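Local coordinates for pantothenate synthetase (Francisella tularensis subsp. tularensis, PDB 3N8H), which probably catalyses the ATP-dependent condensation of pantoate with beta-alanine to pantothenate through a pantoyl-adenylate intermediate, as a homodimer, at residues Ile205-Ile208 / Leu209-Asp213. Residues are numbered along the deposited sequence; the frame is centred on the assembly and turned at random. Where two conformers were deposited one is given.
Sequences IYEI and LRQDD
Leu209 lays one methyl, CD1, on the ring of Tyr206, three residues earlier in the last turn of helix 196-210. The methyl stands 3.6 Å from the ring centroid and only 10° off the ring normal, a CH-pi contact over the middle of the face, with all six ring carbons at similar distances. In the conformer given, CG2 of Ile205 lies 3.8 Å from the same CD1; these two aliphatic chains run alongside each other, pointing the same way, while Tyr206 slants across Leu209. The turn of Leu209 about its first bond, which sets CG beside its own N (chi1 -71°), helps to bring one methyl against both neighbours. Tyr206 is further fixed at its hydroxyl by a hydrogen bond to Asp254, and Ile205, in that same conformer, continues the apolar layer onto Phe245 and Ile247 of strand 240-247.

Beneath these side chains the helix is running out. Leu209 N donates to Ile205 O at 2.9 Å and Arg210 N to Tyr206 O at 3.1 Å. The following bond, Gln211 N to Ile208 O, spans three residues and is weak, with an N-H...O angle of 129°. A water supplements it, donating to Ile208 O at 2.6 Å and to Asp212 OD1 at 2.8 Å, and so links that carbonyl to the Asp212 carboxylate, whose other oxygen, OD2, accepts a hydrogen bond from Phe214 N. Gln211 CG comes to 3.2 Å from Glu207 O, while the extended Arg210 chain passes Tyr206 O before its guanidinium bonds to the carbonyls of Pro182 and Pro262.

Together these contacts exemplify the C-terminal end of an amphipathic helix, whose apolar side packs between helix 217-225 and the three-stranded antiparallel sheet of this synthetase.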
ATOM      1  N   ILE A 205       3.211 -28.933  26.877  0.70 30.97           N
ATOM      2  CA  ILE A 205       3.681 -28.825  25.506  0.70 36.28           C
ATOM      3  C   ILE A 205       5.161 -28.401  25.488  0.70 38.45           C
ATOM      4  O   ILE A 205       5.973 -28.966  24.744  0.70 35.02           O
ATOM      5  CB  ILE A 205       2.845 -27.801  24.694  0.70 40.27           C
ATOM      6  CG1 ILE A 205       1.424 -28.322  24.442  0.70 42.47           C
ATOM      7  CG2 ILE A 205       3.540 -27.449  23.361  0.70 33.56           C
ATOM      8  CD1 ILE A 205       0.522 -27.303  23.742  0.70 30.62           C
ATOM      9  N   TYR A 206       5.506 -27.403  26.304  1.00 30.66           N
ATOM     10  CA  TYR A 206       6.864 -26.876  26.302  1.00 37.76           C
ATOM     11  C   TYR A 206       7.876 -27.749  27.057  1.00 38.28           C
ATOM     12  O   TYR A 206       9.087 -27.642  26.834  1.00 33.88           O
ATOM     13  CB  TYR A 206       6.891 -25.407  26.717  1.00 34.01           C
ATOM     14  CG  TYR A 206       6.576 -24.570  25.522  1.00 32.43           C
ATOM     15  CD1 TYR A 206       7.588 -23.973  24.775  1.00 32.90           C
ATOM     16  CD2 TYR A 206       5.267 -24.460  25.068  1.00 29.70           C
ATOM     17  CE1 TYR A 206       7.290 -23.242  23.631  1.00 33.40           C
ATOM     18  CE2 TYR A 206       4.966 -23.747  23.930  1.00 33.54           C
ATOM     19  CZ  TYR A 206       5.982 -23.142  23.218  1.00 31.30           C
ATOM     20  OH  TYR A 206       5.652 -22.444  22.093  1.00 28.72           O
ATOM     21  N   GLU A 207       7.367 -28.631  27.911  1.00 32.44           N
ATOM     22  CA  GLU A 207       8.207 -29.599  28.583  1.00 40.65           C
ATOM     23  C   GLU A 207       8.605 -30.626  27.534  1.00 39.22           C
ATOM     24  O   GLU A 207       9.721 -31.128  27.517  1.00 38.80           O
ATOM     25  CB  GLU A 207       7.419 -30.259  29.714  1.00 53.26           C
ATOM     26  CG  GLU A 207       8.241 -31.092  30.681  1.00 77.12           C
ATOM     27  CD  GLU A 207       7.417 -31.568  31.878  1.00 90.78           C
ATOM     28  OE1 GLU A 207       7.431 -32.790  32.158  1.00 94.20           O
ATOM     29  OE2 GLU A 207       6.756 -30.723  32.531  1.00 90.38           O
ATOM     30  N   ILE A 208       7.673 -30.903  26.635  1.00 29.26           N
ATOM     31  CA  ILE A 208       7.903 -31.824  25.521  1.00 34.58           C
ATOM     32  C   ILE A 208       8.864 -31.223  24.503  1.00 35.86           C
ATOM     33  O   ILE A 208       9.808 -31.869  24.061  1.00 41.39           O
ATOM     34  CB  ILE A 208       6.564 -32.170  24.840  1.00 35.77           C
ATOM     35  CG1 ILE A 208       5.694 -33.021  25.780  1.00 40.82           C
ATOM     36  CG2 ILE A 208       6.787 -32.863  23.500  1.00 41.83           C
ATOM     37  CD1 ILE A 208       4.298 -33.254  25.275  1.00 40.64           C
ATOM     38  N   LEU A 209       8.613 -29.982  24.128  1.00 32.26           N
ATOM     39  CA  LEU A 209       9.450 -29.330  23.136  1.00 35.24           C
ATOM     40  C   LEU A 209      10.906 -29.265  23.594  1.00 39.97           C
ATOM     41  O   LEU A 209      11.814 -29.535  22.822  1.00 39.97           O
ATOM     42  CB  LEU A 209       8.904 -27.932  22.810  1.00 32.86           C
ATOM     43  CG  LEU A 209       7.584 -27.909  22.009  1.00 26.78           C
ATOM     44  CD1 LEU A 209       6.974 -26.488  21.952  1.00 34.13           C
ATOM     45  CD2 LEU A 209       7.775 -28.516  20.601  1.00 32.24           C
ATOM     46  N   ARG A 210      11.119 -28.921  24.860  1.00 44.66           N
ATOM     47  CA  ARG A 210      12.476 -28.783  25.407  1.00 48.27           C
ATOM     48  C   ARG A 210      13.301 -30.065  25.395  1.00 44.38           C
ATOM     49  O   ARG A 210      14.522 -30.012  25.321  1.00 53.89           O
ATOM     50  CB  ARG A 210      12.427 -28.215  26.821  1.00 45.60           C
ATOM     51  CG  ARG A 210      12.427 -26.725  26.800  1.00 41.45           C
ATOM     52  CD  ARG A 210      12.591 -26.126  28.173  1.00 48.14           C
ATOM     53  NE  ARG A 210      12.714 -24.682  28.028  1.00 54.22           N
ATOM     54  CZ  ARG A 210      12.551 -23.812  29.014  1.00 47.96           C
ATOM     55  NH1 ARG A 210      12.268 -24.237  30.238  1.00 43.35           N
ATOM     56  NH2 ARG A 210      12.685 -22.517  28.763  1.00 42.78           N
ATOM     57  N   GLN A 211      12.631 -31.206  25.483  1.00 45.11           N
ATOM     58  CA  GLN A 211      13.288 -32.505  25.393  1.00 49.09           C
ATOM     59  C   GLN A 211      13.410 -33.062  23.969  1.00 45.29           C
ATOM     60  O   GLN A 211      13.896 -34.171  23.788  1.00 48.21           O
ATOM     61  CB  GLN A 211      12.524 -33.534  26.235  1.00 60.24           C
ATOM     62  CG  GLN A 211      12.280 -33.113  27.669  1.00 75.91           C
ATOM     63  CD  GLN A 211      11.388 -34.091  28.406  1.00 88.86           C
ATOM     64  OE1 GLN A 211      10.714 -34.916  27.788  1.00 94.81           O
ATOM     65  NE2 GLN A 211      11.380 -34.004  29.731  1.00 91.19           N
ATOM     66  N   ASP A 212      12.951 -32.331  22.959  1.00 42.90           N
ATOM     67  CA  ASP A 212      12.867 -32.916  21.620  1.00 44.04           C
ATOM     68  C   ASP A 212      14.024 -32.520  20.728  1.00 46.91           C
ATOM     69  O   ASP A 212      14.597 -31.447  20.899  1.00 38.91           O
ATOM     70  CB  ASP A 212      11.550 -32.549  20.925  1.00 43.23           C
ATOM     71  CG  ASP A 212      10.998 -33.699  20.110  1.00 46.43           C
ATOM     72  OD1 ASP A 212      10.353 -34.577  20.712  1.00 45.42           O
ATOM     73  OD2 ASP A 212      11.228 -33.741  18.881  1.00 49.32           O
ATOM     74  N   ASP A 213      14.361 -33.395  19.776  1.00 48.62           N
ATOM     75  CA  ASP A 213      15.390 -33.090  18.792  1.00 51.84           C
ATOM     76  C   ASP A 213      14.779 -32.763  17.435  1.00 53.63           C
ATOM     77  O   ASP A 213      15.482 -32.337  16.517  1.00 53.91           O
ATOM     78  CB  ASP A 213      16.441 -34.211  18.680  1.00 60.26           C
ATOM     79  CG  ASP A 213      15.856 -35.540  18.213  1.00 64.18           C
ATOM     80  OD1 ASP A 213      14.728 -35.561  17.678  1.00 60.49           O
ATOM     81  OD2 ASP A 213      16.540 -36.574  18.389  1.00 73.87           O
TER
HETATM   82  O   HOH W   1      10.293 -34.367  23.454  1.00 43.79           O